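Local coordinates for AP endonuclease, family 2 (Brucella melitensis biovar Abortus, PDB 3NGF), which binds manganese and probably interconverts hydroxypyruvate and tartronate semialdehyde as a hydroxypyruvate isomerase of the hyi family, at residues 11-22 / 243-254. Numbering follows the deposited sequence.
Sequences RFAANLSTMFNE and WVGCEYNPRGKT. With MN (manganese (II) ion), chain C.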
loop_
_atom_site.group_PDB
_atom_site.type_symbol
_atom_site.label_atom_id
_atom_site.label_comp_id
_atom_site.label_asym_id
_atom_site.label_seq_id
_atom_site.Cartn_x
_atom_site.Cartn_y
_atom_site.Cartn_z
ATOM N N ARG A 11 14.554 -3.113 -2.514
ATOM C CA ARG A 11 14.061 -2.865 -3.863
ATOM C C ARG A 11 12.869 -1.919 -3.825
ATOM O O ARG A 11 11.948 -2.080 -3.023
ATOM C CB ARG A 11 13.746 -4.152 -4.602
ATOM C CG ARG A 11 12.980 -5.142 -3.840
ATOM C CD ARG A 11 12.670 -6.375 -4.698
ATOM N NE ARG A 11 11.907 -7.339 -3.909
ATOM C CZ ARG A 11 11.329 -8.434 -4.380
ATOM N NH1 ARG A 11 11.428 -8.769 -5.665
ATOM N NH2 ARG A 11 10.664 -9.216 -3.542
ATOM N N PHE A 12 12.922 -0.902 -4.673
ATOM C CA PHE A 12 11.955 0.199 -4.643
ATOM C C PHE A 12 10.984 0.139 -5.820
ATOM O O PHE A 12 11.346 -0.186 -6.960
ATOM C CB PHE A 12 12.654 1.564 -4.629
ATOM C CG PHE A 12 13.489 1.785 -3.434
ATOM C CD1 PHE A 12 12.935 2.331 -2.283
ATOM C CD2 PHE A 12 14.826 1.391 -3.421
ATOM C CE1 PHE A 12 13.711 2.504 -1.140
ATOM C CE2 PHE A 12 15.603 1.569 -2.303
ATOM C CZ PHE A 12 15.041 2.143 -1.143
ATOM N N ALA A 13 9.727 0.445 -5.508
ATOM C CA ALA A 13 8.651 0.514 -6.492
ATOM C C ALA A 13 8.175 1.960 -6.588
ATOM O O ALA A 13 7.845 2.572 -5.565
ATOM C CB ALA A 13 7.490 -0.351 -6.048
ATOM N N ALA A 14 8.141 2.513 -7.796
ATOM C CA ALA A 14 7.590 3.845 -8.020
ATOM C C ALA A 14 6.074 3.794 -7.820
ATOM O O ALA A 14 5.418 2.858 -8.291
ATOM C CB ALA A 14 7.926 4.346 -9.438
ATOM N N ASN A 15 5.525 4.741 -7.074
ATOM C CA ASN A 15 4.068 4.887 -6.998
ATOM C C ASN A 15 3.564 5.803 -8.133
ATOM O O ASN A 15 3.809 7.017 -8.134
ATOM C CB ASN A 15 3.622 5.388 -5.613
ATOM C CG ASN A 15 2.126 5.362 -5.450
ATOM O OD1 ASN A 15 1.419 6.004 -6.219
ATOM N ND2 ASN A 15 1.622 4.600 -4.455
ATOM N N LEU A 16 2.868 5.218 -9.107
ATOM C CA LEU A 16 2.434 5.947 -10.304
ATOM C C LEU A 16 1.182 6.802 -10.086
ATOM O O LEU A 16 0.774 7.505 -11.001
ATOM C CB LEU A 16 2.228 4.980 -11.478
ATOM C CG LEU A 16 3.387 4.032 -11.781
ATOM C CD1 LEU A 16 3.105 3.270 -13.095
ATOM C CD2 LEU A 16 4.779 4.754 -11.902
ATOM N N SER A 17 0.563 6.737 -8.902
ATOM C CA SER A 17 -0.526 7.627 -8.552
ATOM C C SER A 17 0.058 8.958 -8.065
ATOM O O SER A 17 -0.497 10.016 -8.366
ATOM C CB SER A 17 -1.443 7.014 -7.466
ATOM O OG SER A 17 -2.113 5.837 -7.952
ATOM N N THR A 18 1.169 8.902 -7.330
ATOM C CA THR A 18 1.770 10.134 -6.745
ATOM C C THR A 18 3.004 10.666 -7.493
ATOM O O THR A 18 3.295 11.877 -7.431
ATOM C CB THR A 18 2.119 9.949 -5.255
ATOM O OG1 THR A 18 3.195 9.018 -5.095
ATOM C CG2 THR A 18 0.867 9.517 -4.418
ATOM N N MET A 19 3.726 9.778 -8.173
ATOM C CA MET A 19 4.929 10.153 -8.945
ATOM C C MET A 19 4.647 10.201 -10.421
ATOM O O MET A 19 3.705 9.574 -10.903
ATOM C CB MET A 19 6.090 9.185 -8.702
ATOM C CG MET A 19 6.538 9.074 -7.246
ATOM S SD MET A 19 7.773 7.829 -6.929
ATOM C CE MET A 19 9.134 8.413 -7.975
ATOM N N PHE A 20 5.510 10.923 -11.142
ATOM C CA PHE A 20 5.423 11.059 -12.590
ATOM C C PHE A 20 4.105 11.681 -13.082
ATOM O O PHE A 20 3.689 11.446 -14.226
ATOM C CB PHE A 20 5.678 9.699 -13.260
ATOM C CG PHE A 20 7.027 9.143 -12.969
ATOM C CD1 PHE A 20 8.147 9.675 -13.567
ATOM C CD2 PHE A 20 7.183 8.099 -12.072
ATOM C CE1 PHE A 20 9.395 9.173 -13.295
ATOM C CE2 PHE A 20 8.413 7.584 -11.798
ATOM C CZ PHE A 20 9.538 8.122 -12.417
ATOM N N ASN A 21 3.497 12.545 -12.256
ATOM C CA ASN A 21 2.220 13.175 -12.608
ATOM C C ASN A 21 2.382 14.283 -13.651
ATOM O O ASN A 21 1.405 14.925 -14.065
ATOM C CB ASN A 21 1.504 13.726 -11.373
ATOM C CG ASN A 21 0.832 12.664 -10.540
ATOM O OD1 ASN A 21 1.194 11.460 -10.546
ATOM N ND2 ASN A 21 -0.177 13.106 -9.787
ATOM N N GLU A 22 3.618 14.495 -14.094
ATOM C CA GLU A 22 3.903 15.385 -15.213
ATOM C C GLU A 22 3.307 14.841 -16.510
ATOM O O GLU A 22 3.110 15.601 -17.468
ATOM C CB GLU A 22 5.413 15.577 -15.384
ATOM C CG GLU A 22 6.103 16.357 -14.254
ATOM C CD GLU A 22 6.508 15.524 -12.999
ATOM O OE1 GLU A 22 6.495 14.289 -12.995
ATOM O OE2 GLU A 22 6.868 16.147 -11.986
ATOM N N TRP A 243 9.040 -5.260 -1.219
ATOM C CA TRP A 243 9.348 -4.037 -1.940
ATOM C C TRP A 243 9.119 -2.843 -1.027
ATOM O O TRP A 243 8.383 -2.941 -0.048
ATOM C CB TRP A 243 8.440 -3.881 -3.159
ATOM C CG TRP A 243 8.675 -4.863 -4.272
ATOM C CD1 TRP A 243 8.218 -6.128 -4.344
ATOM C CD2 TRP A 243 9.415 -4.635 -5.466
ATOM N NE1 TRP A 243 8.616 -6.719 -5.519
ATOM C CE2 TRP A 243 9.357 -5.821 -6.230
ATOM C CE3 TRP A 243 10.110 -3.537 -5.978
ATOM C CZ2 TRP A 243 9.996 -5.950 -7.461
ATOM C CZ3 TRP A 243 10.751 -3.672 -7.223
ATOM C CH2 TRP A 243 10.666 -4.851 -7.947
ATOM N N VAL A 244 9.716 -1.724 -1.382
ATOM C CA VAL A 244 9.507 -0.461 -0.692
ATOM C C VAL A 244 8.835 0.512 -1.654
ATOM O O VAL A 244 9.453 0.939 -2.647
ATOM C CB VAL A 244 10.838 0.123 -0.151
ATOM C CG1 VAL A 244 10.590 1.445 0.571
ATOM C CG2 VAL A 244 11.503 -0.867 0.789
ATOM N N GLY A 245 7.563 0.821 -1.406
ATOM C CA GLY A 245 6.793 1.709 -2.286
ATOM C C GLY A 245 7.101 3.177 -2.049
ATOM O O GLY A 245 7.122 3.624 -0.906
ATOM N N CYS A 246 7.345 3.915 -3.128
ATOM C CA CYS A 246 7.631 5.360 -3.059
ATOM C C CYS A 246 6.354 6.212 -3.229
ATOM O O CYS A 246 6.109 6.848 -4.270
ATOM C CB CYS A 246 8.682 5.729 -4.106
ATOM S SG CYS A 246 10.262 4.870 -3.857
ATOM N N GLU A 247 5.561 6.257 -2.169
ATOM C CA GLU A 247 4.305 6.957 -2.159
ATOM C C GLU A 247 4.545 8.347 -1.573
ATOM O O GLU A 247 4.147 8.653 -0.418
ATOM C CB GLU A 247 3.284 6.215 -1.312
ATOM C CG GLU A 247 1.907 6.770 -1.507
ATOM C CD GLU A 247 0.885 6.125 -0.616
ATOM O OE1 GLU A 247 1.257 5.472 0.384
ATOM O OE2 GLU A 247 -0.299 6.302 -0.925
ATOM N N TYR A 248 5.214 9.163 -2.366
ATOM C CA TYR A 248 5.478 10.526 -1.988
ATOM C C TYR A 248 5.103 11.443 -3.129
ATOM O O TYR A 248 5.010 11.034 -4.301
ATOM C CB TYR A 248 6.946 10.709 -1.568
ATOM C CG TYR A 248 8.020 10.535 -2.647
ATOM C CD1 TYR A 248 8.193 11.476 -3.654
ATOM C CD2 TYR A 248 8.856 9.422 -2.650
ATOM C CE1 TYR A 248 9.191 11.337 -4.621
ATOM C CE2 TYR A 248 9.863 9.269 -3.624
ATOM C CZ TYR A 248 10.030 10.238 -4.596
ATOM O OH TYR A 248 11.039 10.104 -5.531
ATOM N N ASN A 249 4.895 12.691 -2.766
ATOM C CA ASN A 249 4.620 13.750 -3.736
ATOM C C ASN A 249 5.912 14.476 -4.040
ATOM O O ASN A 249 6.471 15.137 -3.166
ATOM C CB ASN A 249 3.602 14.720 -3.166
ATOM C CG ASN A 249 2.350 14.031 -2.704
ATOM O OD1 ASN A 249 1.748 13.218 -3.445
ATOM N ND2 ASN A 249 1.904 14.374 -1.494
ATOM N N PRO A 250 6.406 14.363 -5.278
ATOM C CA PRO A 250 7.720 14.981 -5.523
ATOM C C PRO A 250 7.716 16.482 -5.225
ATOM O O PRO A 250 6.717 17.163 -5.506
ATOM C CB PRO A 250 7.956 14.691 -7.009
ATOM C CG PRO A 250 7.145 13.425 -7.287
ATOM C CD PRO A 250 5.912 13.608 -6.457
ATOM N N ARG A 251 8.808 16.993 -4.655
ATOM C CA ARG A 251 8.969 18.446 -4.438
ATOM C C ARG A 251 8.715 19.251 -5.703
ATOM O O ARG A 251 8.012 20.266 -5.686
ATOM C CB ARG A 251 10.389 18.761 -3.966
ATOM C CG ARG A 251 10.644 18.572 -2.494
ATOM C CD ARG A 251 12.070 19.018 -2.158
ATOM N NE ARG A 251 13.052 18.165 -2.827
ATOM C CZ ARG A 251 13.570 17.043 -2.329
ATOM N NH1 ARG A 251 13.248 16.618 -1.113
ATOM N NH2 ARG A 251 14.431 16.330 -3.055
ATOM N N GLY A 252 9.334 18.819 -6.791
ATOM C CA GLY A 252 9.184 19.475 -8.076
ATOM C C GLY A 252 8.974 18.431 -9.151
ATOM O O GLY A 252 8.098 17.579 -9.030
ATOM N N LYS A 253 9.779 18.508 -10.207
ATOM C CA LYS A 253 9.739 17.508 -11.274
ATOM C C LYS A 253 10.178 16.164 -10.702
ATOM O O LYS A 253 11.184 16.098 -10.009
ATOM C CB LYS A 253 10.678 17.909 -12.406
ATOM C CG LYS A 253 10.727 16.918 -13.564
ATOM C CD LYS A 253 11.658 17.428 -14.666
ATOM C CE LYS A 253 11.660 16.503 -15.871
ATOM N NZ LYS A 253 10.278 16.352 -16.401
ATOM N N THR A 254 9.456 15.088 -11.028
ATOM C CA THR A 254 9.738 13.787 -10.440
ATOM C C THR A 254 11.221 13.388 -10.592
ATOM O O THR A 254 11.864 13.050 -9.591
ATOM C CB THR A 254 8.839 12.669 -11.037
ATOM O OG1 THR A 254 7.454 12.976 -10.813
ATOM C CG2 THR A 254 9.147 11.341 -10.410
HETATM MN MN MN C . 0.466 4.526 2.060
HETATM O O HOH W 1 4.215 13.329 -9.622
HETATM O O HOH W 2 1.833 13.839 -6.261
HETATM O O HOH W 3 -1.254 3.479 0.633
HETATM O O HOH W 4 -1.070 6.180 2.292
#
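Arg-11 lies flat on Trp-243 where the first and last strands of the TIM barrel, 11-15 and 243-246, pair in parallel and close the sheet. The guanidinium and indole planes are 18° apart, with Arg-11 CZ 3.4 Å from Trp-243 NE1 in a cation-pi stack. The extended arginine chain also places CD over the six-membered ring, and NH2 hydrogen-bonds to the carbonyl oxygen of Arg-241. On the other face of the sheet, Phe-12 and Val-244 run side by side, CE1 to CG1 at 3.7 Å. Ala-13 N donates to Val-244 O, and Ala-13 O accepts from Cys-246 N.

At the end of strand 11-15, Asn-15 lies alongside Glu-247, their amide and carboxylate planes 6° apart. Glu-247 holds CG anti to the backbone N (chi1 -169°) and runs extended beyond it, and OE1 binds manganese at 2.1 Å. Glu-150, Asp-185 and Gln-211 complete the protein ligands. Met-19 SD sits over one face of Tyr-248, 4.3 Å from the ring centroid and offset toward the rim. Thr-254 CG2 covers the centre of the Phe-20 ring. Thr-254 OG1 accepts from Phe-20 N at 2.8 Å and donates to the syn lone pair of Glu-22 OE1 at 2.7 Å.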